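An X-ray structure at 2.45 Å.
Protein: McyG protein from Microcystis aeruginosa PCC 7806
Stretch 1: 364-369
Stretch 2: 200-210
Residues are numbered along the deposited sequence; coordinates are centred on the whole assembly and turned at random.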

# COMPACT_ATOMS: atom_id res chain seq x y z
N GLY A 364 13.65 1.19 11.31
CA GLY A 364 15.02 1.31 10.82
C GLY A 364 15.47 2.71 10.45
O GLY A 364 14.84 3.70 10.81
N LYS A 365 16.57 2.76 9.70
CA LYS A 365 17.21 4.01 9.31
C LYS A 365 16.89 4.35 7.85
O LYS A 365 16.61 3.45 7.06
CB LYS A 365 18.72 3.92 9.52
CG LYS A 365 19.14 3.67 10.96
CD LYS A 365 20.65 3.66 11.11
CE LYS A 365 21.07 3.26 12.51
NZ LYS A 365 22.55 3.31 12.69
N PRO A 366 16.94 5.65 7.49
CA PRO A 366 16.64 6.06 6.12
C PRO A 366 17.71 5.65 5.11
O PRO A 366 18.88 5.50 5.46
CB PRO A 366 16.58 7.58 6.22
CG PRO A 366 17.49 7.91 7.35
CD PRO A 366 17.27 6.80 8.34
N ILE A 367 17.28 5.49 3.86
CA ILE A 367 18.17 5.16 2.75
C ILE A 367 19.20 6.27 2.51
O ILE A 367 18.98 7.42 2.90
CB ILE A 367 17.39 4.91 1.43
CG1 ILE A 367 16.43 6.08 1.13
CG2 ILE A 367 16.63 3.60 1.51
CD1 ILE A 367 15.93 6.12 -0.30
N PRO A 368 20.35 5.93 1.88
CA PRO A 368 21.27 6.94 1.38
C PRO A 368 20.54 7.97 0.51
O PRO A 368 19.74 7.59 -0.35
CB PRO A 368 22.26 6.13 0.55
CG PRO A 368 22.30 4.81 1.22
CD PRO A 368 20.93 4.57 1.78
N GLY A 369 20.81 9.25 0.75
CA GLY A 369 20.15 10.34 0.04
C GLY A 369 18.98 10.94 0.80
O GLY A 369 18.52 12.03 0.48
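Stretch 2, residues 200-210: LSMTAGTVVMN

A helix can accept an extended segment closely where its surface lacks a side chain, and the packing of residues 200-210 of McyG against residues 364-369 is a compact example. Stretch 2 is helical throughout, continuing a helix that begins earlier in the chain, with backbone hydrogen bonds from residue i+4 to i such as Thr206 N to Met202 O at 2.9 Å. Residues 365-368 are extended, Lys365 and Pro366 as strand, and the chain turns at Gly369, where phi is positive. The two segments approach most closely, judged by their CA atoms, at Pro368 and Gly205, 4.9 Å apart. Moving from Lys365 to Ile367 in stretch 1, contacts shift from Met209 back to residues as early as Ser201, so the segment broadly runs against the helix direction.

Three residues cover most of the surface. Ile367 points its CA-to-CB bond toward the helix and, with chi1 p and chi2 t, sets CG2 3.8 Å from Gly205 C and 3.9 Å from Thr206 OG1, while CD1 reaches 4.0 Å from Met202 CA. The bare backbone of Gly205 makes this possible: a CB there would lie 3.0 Å from Ile367 CD1, a clash, and a tight 3.0 Å from Pro368 O. The ring of Pro368 lies beside this, its CD 3.5 Å from Gly205 O and 3.9 Å from Met209 CB.

Met209, a selenomethionine, has its CA-to-CB bond directed toward stretch 1 and an all-t side chain. Its SE lies 4.1 Å from Ile367 CG2 and 3.9 Å from Pro366 O, and its CE comes 3.4 Å from Lys365 O. The CA-to-CB bond of Lys365 points sideways and the end of its side chain leads off from the helix.

No hydrogen bond links the stretches; the 333 Å² buried between them, both sides summed, consists of van der Waals contacts between apolar side chains and between side chains and backbone.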

# COMPACT_ATOMS: atom_id res chain seq x y z
N LEU A 200 14.16 6.50 -9.16
CA LEU A 200 15.48 5.86 -9.28
C LEU A 200 16.42 6.20 -8.13
O LEU A 200 17.37 5.46 -7.87
CB LEU A 200 16.10 6.14 -10.65
CG LEU A 200 15.28 5.55 -11.80
CD1 LEU A 200 15.86 5.95 -13.15
CD2 LEU A 200 15.14 4.04 -11.69
N SER A 201 16.15 7.30 -7.45
CA SER A 201 16.87 7.66 -6.23
C SER A 201 16.44 6.79 -5.04
O SER A 201 17.22 6.56 -4.12
CB SER A 201 16.70 9.14 -5.92
OG SER A 201 17.30 9.95 -6.92
N MSE A 202 15.22 6.28 -5.05
CA MSE A 202 14.78 5.35 -4.05
C MSE A 202 15.38 4.03 -4.37
O MSE A 202 15.90 3.38 -3.49
CB MSE A 202 13.25 5.31 -4.05
CG MSE A 202 12.62 4.28 -3.13
SE MSE A 202 12.59 2.46 -3.80
CE MSE A 202 12.18 1.47 -2.24
N THR A 203 15.33 3.64 -5.62
CA THR A 203 15.85 2.36 -6.06
C THR A 203 17.31 2.20 -5.67
O THR A 203 17.68 1.22 -5.02
CB THR A 203 15.75 2.20 -7.59
OG1 THR A 203 16.48 3.23 -8.25
CG2 THR A 203 14.33 2.28 -8.03
N ALA A 204 18.13 3.17 -6.08
CA ALA A 204 19.56 3.16 -5.80
C ALA A 204 19.84 3.09 -4.30
O ALA A 204 20.64 2.26 -3.86
CB ALA A 204 20.24 4.38 -6.43
N GLY A 205 19.17 3.95 -3.53
CA GLY A 205 19.33 3.98 -2.07
C GLY A 205 18.98 2.67 -1.39
O GLY A 205 19.72 2.20 -0.52
N THR A 206 17.87 2.06 -1.81
CA THR A 206 17.42 0.79 -1.26
C THR A 206 18.39 -0.35 -1.61
O THR A 206 18.68 -1.20 -0.76
CB THR A 206 15.98 0.45 -1.72
OG1 THR A 206 15.11 1.53 -1.36
CG2 THR A 206 15.47 -0.83 -1.08
N VAL A 207 18.88 -0.35 -2.84
CA VAL A 207 19.80 -1.39 -3.33
C VAL A 207 21.14 -1.34 -2.59
O VAL A 207 21.59 -2.36 -2.05
CB VAL A 207 19.99 -1.32 -4.86
CG1 VAL A 207 21.18 -2.15 -5.32
CG2 VAL A 207 18.72 -1.79 -5.57
N VAL A 208 21.76 -0.16 -2.55
CA VAL A 208 23.05 0.03 -1.87
C VAL A 208 22.97 -0.36 -0.39
O VAL A 208 23.83 -1.09 0.10
CB VAL A 208 23.58 1.49 -2.02
CG1 VAL A 208 24.86 1.68 -1.23
CG2 VAL A 208 23.82 1.82 -3.49
N MSE A 209 21.94 0.12 0.30
CA MSE A 209 21.77 -0.11 1.74
C MSE A 209 21.56 -1.57 2.05
O MSE A 209 22.12 -2.09 3.01
CB MSE A 209 20.59 0.71 2.26
CG MSE A 209 20.39 0.54 3.77
SE MSE A 209 18.93 1.73 4.38
CE MSE A 209 18.70 0.94 6.16
N ASN A 210 20.75 -2.25 1.23
CA ASN A 210 20.34 -3.62 1.53
C ASN A 210 21.06 -4.71 0.74
O ASN A 210 20.75 -5.89 0.89
CB ASN A 210 18.82 -3.75 1.42
CG ASN A 210 18.09 -2.87 2.43
OD1 ASN A 210 18.23 -3.04 3.64
ND2 ASN A 210 17.30 -1.92 1.93